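Local coordinates for ABC-type amino acid transport system, periplasmic component (Caldanaerobacter subterraneus subsp. tengcongensis MB4, PDB 4YMX), which binds arginine as the substrate-binding protein of an amino acid ABC transporter, probably delivering it to the membrane-bound permease, at residues 100-112 against 219-233. Residues are numbered along the deposited sequence; the frame is centred on the assembly and turned at random.
Sequences VDMVIAGMTPTAE and ENGSAVAVAKGNKSL. With ARG (arginine), chain C.
Val103 and Ala225 form an antiparallel hydrogen-bonded pair: Val103 N donates to Ala225 O at 2.8 Å, and Ala225 N returns a bond to Val103 O. Beyond Ile104 the 100-112 chain leaves the strand pairing, and water 2 bridges the two chains, accepting from Ala105 N and Met107 N and donating to Ala223 O. A direct backbone bond follows, Ala223 N to Met107 O (2.8 Å). Water 1 similarly links Asp101 O with Ala227 N and Asn230 ND2.

OG1 of Thr108, anti to the carbonyl carbon and beside the backbone N (chi1 -59°), donates to Gly221 O at 2.8 Å, in the carbonyl plane. Glu219 crosses Thr110 at about a right angle; its OE1 takes Ala111 N on the syn side at 2.9 Å, while OE2 packs against Thr110 CB and accepts a hydrogen bond from water 5. With an alanine here the carboxylate is gone, which would probably leave Ala111 N and water 5 without their acceptors and Thr110 without the group packed across it.

Apolar contacts lie on both faces of the sheet. Val224 CG2 meets Ile104 CD1 at 3.9 Å, next to helix 65-77; on the other face Ala225 CB touches Val103 CB and Met107 SD. Pro109 CG rests on Ala223 CB (3.9 Å).

The loop after Ile104 faces the ligand: arginine NE donates to Ala105 O, its N to Gly106 O, and Thr108 N holds its carboxylate O (2.9 Å). This is one wall of the interdomain cleft of a family 3 periplasmic binding protein.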
# COMPACT_ATOMS: atom_id res chain seq x y z
N VAL A 100 -7.07 -8.62 -14.02
CA VAL A 100 -6.54 -7.26 -14.17
C VAL A 100 -5.25 -7.38 -14.97
O VAL A 100 -4.66 -8.46 -15.04
CB VAL A 100 -6.25 -6.54 -12.81
CG1 VAL A 100 -7.50 -6.44 -11.96
CG2 VAL A 100 -5.14 -7.25 -12.06
N ASP A 101 -4.82 -6.28 -15.59
CA ASP A 101 -3.59 -6.25 -16.38
C ASP A 101 -2.37 -5.82 -15.57
O ASP A 101 -1.24 -6.19 -15.88
CB ASP A 101 -3.74 -5.31 -17.57
CG ASP A 101 -4.90 -5.67 -18.47
OD1 ASP A 101 -5.03 -6.86 -18.82
OD2 ASP A 101 -5.69 -4.76 -18.82
N MET A 102 -2.60 -5.01 -14.55
CA MET A 102 -1.53 -4.55 -13.69
C MET A 102 -2.09 -4.24 -12.32
O MET A 102 -3.30 -4.02 -12.16
CB MET A 102 -0.82 -3.31 -14.27
CG MET A 102 -1.68 -2.06 -14.32
SD MET A 102 -0.76 -0.68 -15.02
CE MET A 102 -2.05 0.56 -15.13
N VAL A 103 -1.21 -4.26 -11.33
CA VAL A 103 -1.57 -3.89 -9.97
C VAL A 103 -0.68 -2.75 -9.53
O VAL A 103 0.55 -2.82 -9.64
CB VAL A 103 -1.43 -5.08 -8.99
CG1 VAL A 103 -1.47 -4.59 -7.54
CG2 VAL A 103 -2.50 -6.13 -9.26
N ILE A 104 -1.30 -1.67 -9.05
CA ILE A 104 -0.57 -0.60 -8.40
C ILE A 104 -1.28 -0.38 -7.07
O ILE A 104 -2.43 0.03 -7.04
CB ILE A 104 -0.55 0.69 -9.23
CG1 ILE A 104 -0.33 0.38 -10.72
CG2 ILE A 104 0.55 1.60 -8.72
CD1 ILE A 104 -0.07 1.62 -11.58
N ALA A 105 -0.60 -0.71 -5.98
CA ALA A 105 -1.24 -0.69 -4.66
C ALA A 105 -0.22 -0.57 -3.54
O ALA A 105 -0.28 -1.30 -2.54
CB ALA A 105 -2.08 -1.96 -4.48
N GLY A 106 0.74 0.33 -3.70
CA GLY A 106 1.83 0.46 -2.75
C GLY A 106 2.48 -0.88 -2.47
O GLY A 106 2.82 -1.21 -1.33
N MET A 107 2.63 -1.68 -3.53
CA MET A 107 2.98 -3.08 -3.39
C MET A 107 4.48 -3.31 -3.46
O MET A 107 5.15 -2.91 -4.42
CB MET A 107 2.27 -3.92 -4.44
CG MET A 107 2.63 -5.39 -4.34
SD MET A 107 1.77 -6.46 -5.50
CE MET A 107 0.14 -6.51 -4.75
N THR A 108 5.01 -3.99 -2.44
CA THR A 108 6.44 -4.22 -2.34
C THR A 108 6.88 -5.39 -3.23
O THR A 108 6.27 -6.45 -3.19
CB THR A 108 6.84 -4.48 -0.89
OG1 THR A 108 6.48 -3.34 -0.10
CG2 THR A 108 8.35 -4.71 -0.77
N PRO A 109 7.93 -5.19 -4.04
CA PRO A 109 8.37 -6.29 -4.91
C PRO A 109 9.24 -7.30 -4.17
O PRO A 109 10.45 -7.35 -4.37
CB PRO A 109 9.20 -5.57 -5.98
CG PRO A 109 9.73 -4.35 -5.30
CD PRO A 109 8.62 -3.93 -4.35
N THR A 110 8.61 -8.13 -3.33
CA THR A 110 9.34 -9.10 -2.53
C THR A 110 9.85 -10.26 -3.37
O THR A 110 9.28 -10.57 -4.42
CB THR A 110 8.47 -9.67 -1.39
OG1 THR A 110 7.42 -10.47 -1.95
CG2 THR A 110 7.86 -8.56 -0.58
N ALA A 111 10.94 -10.89 -2.92
CA ALA A 111 11.47 -12.05 -3.61
C ALA A 111 10.40 -13.13 -3.77
O ALA A 111 10.29 -13.77 -4.82
CB ALA A 111 12.68 -12.60 -2.86
N GLU A 112 9.59 -13.31 -2.73
CA GLU A 112 8.52 -14.30 -2.77
C GLU A 112 7.51 -13.99 -3.88
O GLU A 112 7.14 -14.87 -4.66
CB GLU A 112 7.81 -14.36 -1.41
CG GLU A 112 6.62 -15.30 -1.37
CD GLU A 112 7.01 -16.77 -1.45
OE1 GLU A 112 6.09 -17.61 -1.59
OE2 GLU A 112 8.21 -17.10 -1.36
N GLU A 219 11.29 -6.36 3.42
CA GLU A 219 11.55 -5.69 2.15
C GLU A 219 10.69 -4.43 2.06
O GLU A 219 9.55 -4.40 2.53
CB GLU A 219 11.30 -6.65 0.98
CG GLU A 219 12.32 -7.79 0.92
CD GLU A 219 11.82 -9.05 0.23
OE1 GLU A 219 12.35 -9.39 -0.85
OE2 GLU A 219 10.92 -9.71 0.79
N ASN A 220 11.26 -3.38 1.48
CA ASN A 220 10.60 -2.08 1.42
C ASN A 220 10.41 -1.60 -0.01
O ASN A 220 10.94 -2.19 -0.96
CB ASN A 220 11.39 -1.01 2.20
CG ASN A 220 11.76 -1.46 3.61
OD1 ASN A 220 12.95 -1.66 3.92
ND2 ASN A 220 10.76 -1.61 4.48
N GLY A 221 9.64 -0.53 -0.16
CA GLY A 221 9.45 0.10 -1.45
C GLY A 221 8.19 -0.38 -2.15
O GLY A 221 7.62 -1.41 -1.80
N SER A 222 7.76 0.39 -3.15
CA SER A 222 6.59 0.05 -3.95
C SER A 222 6.92 -0.02 -5.44
O SER A 222 7.73 0.76 -5.94
CB SER A 222 5.47 1.05 -3.71
OG SER A 222 5.12 1.06 -2.34
N ALA A 223 6.31 -0.97 -6.13
CA ALA A 223 6.52 -1.16 -7.56
C ALA A 223 5.22 -1.61 -8.21
O ALA A 223 4.31 -2.06 -7.52
CB ALA A 223 7.62 -2.18 -7.81
N VAL A 224 5.14 -1.49 -9.53
CA VAL A 224 3.97 -1.95 -10.28
C VAL A 224 4.13 -3.43 -10.58
O VAL A 224 5.22 -3.88 -10.96
CB VAL A 224 3.81 -1.17 -11.60
CG1 VAL A 224 2.66 -1.73 -12.42
CG2 VAL A 224 3.59 0.30 -11.32
N ALA A 225 3.06 -4.20 -10.39
CA ALA A 225 3.08 -5.62 -10.75
C ALA A 225 2.30 -5.89 -12.03
O ALA A 225 1.24 -5.31 -12.29
CB ALA A 225 2.53 -6.48 -9.62
N VAL A 226 2.88 -6.75 -12.87
CA VAL A 226 2.19 -7.27 -14.05
C VAL A 226 2.29 -8.79 -14.04
O VAL A 226 3.09 -9.37 -13.29
CB VAL A 226 2.75 -6.72 -15.40
CG1 VAL A 226 2.64 -5.20 -15.45
CG2 VAL A 226 4.19 -7.18 -15.63
N ALA A 227 1.49 -9.44 -14.87
CA ALA A 227 1.51 -10.89 -14.94
C ALA A 227 2.88 -11.40 -15.38
O ALA A 227 3.59 -10.73 -16.15
CB ALA A 227 0.45 -11.40 -15.88
N LYS A 228 3.25 -12.56 -14.87
CA LYS A 228 4.51 -13.20 -15.23
C LYS A 228 4.65 -13.32 -16.75
O LYS A 228 3.79 -13.89 -17.42
CB LYS A 228 4.59 -14.58 -14.60
CG LYS A 228 5.89 -15.31 -14.89
CD LYS A 228 7.08 -14.61 -14.25
CE LYS A 228 7.10 -14.78 -12.74
NZ LYS A 228 8.50 -14.66 -12.22
N GLY A 229 5.72 -12.75 -17.29
CA GLY A 229 6.00 -12.83 -18.71
C GLY A 229 5.38 -11.75 -19.58
O GLY A 229 5.62 -11.72 -20.79
N ASN A 230 4.59 -10.86 -18.99
CA ASN A 230 4.02 -9.76 -19.77
C ASN A 230 5.05 -8.65 -19.94
O ASN A 230 4.96 -7.58 -19.33
CB ASN A 230 2.75 -9.24 -19.11
CG ASN A 230 2.00 -8.26 -19.98
OD1 ASN A 230 2.49 -7.84 -21.04
ND2 ASN A 230 0.81 -7.87 -19.54
N LYS A 231 6.05 -8.92 -20.78
CA LYS A 231 7.15 -8.00 -20.98
C LYS A 231 6.72 -6.73 -21.68
O LYS A 231 7.24 -5.65 -21.39
CB LYS A 231 8.28 -8.67 -21.78
CG LYS A 231 9.46 -7.75 -22.04
CD LYS A 231 10.39 -8.30 -23.11
CE LYS A 231 11.21 -9.45 -22.59
NZ LYS A 231 12.01 -9.06 -21.40
N SER A 232 5.78 -6.84 -22.62
CA SER A 232 5.33 -5.68 -23.37
C SER A 232 4.82 -4.60 -22.42
O SER A 232 5.21 -3.44 -22.51
CB SER A 232 4.25 -6.06 -24.37
OG SER A 232 3.87 -4.95 -25.15
N LEU A 233 3.96 -5.00 -21.49
CA LEU A 233 3.40 -4.05 -20.54
C LEU A 233 4.44 -3.60 -19.52
O LEU A 233 4.52 -2.41 -19.19
CB LEU A 233 2.18 -4.62 -19.82
CG LEU A 233 1.53 -3.66 -18.82
CD1 LEU A 233 1.18 -2.33 -19.49
CD2 LEU A 233 0.30 -4.31 -18.20
N ARG C . 3.60 -2.44 1.06
CA ARG C . 2.86 -3.54 1.73
C ARG C . 2.88 -4.80 0.89
O ARG C . 3.32 -4.78 -0.26
CB ARG C . 1.42 -3.12 2.02
CG ARG C . 0.66 -2.65 0.79
CD ARG C . -0.83 -2.51 1.06
NE ARG C . -1.49 -1.75 0.01
CZ ARG C . -2.78 -1.47 -0.01
NH1 ARG C . -3.58 -1.88 0.96
NH2 ARG C . -3.28 -0.78 -1.02
OXT ARG C . 2.45 -5.86 1.34
O HOH W 1 -0.41 -8.50 -16.88
O HOH W 2 2.29 -0.79 -6.29
O HOH W 3 5.61 -0.36 0.15
O HOH W 4 7.12 -3.34 2.58
O HOH W 5 10.27 -12.22 0.08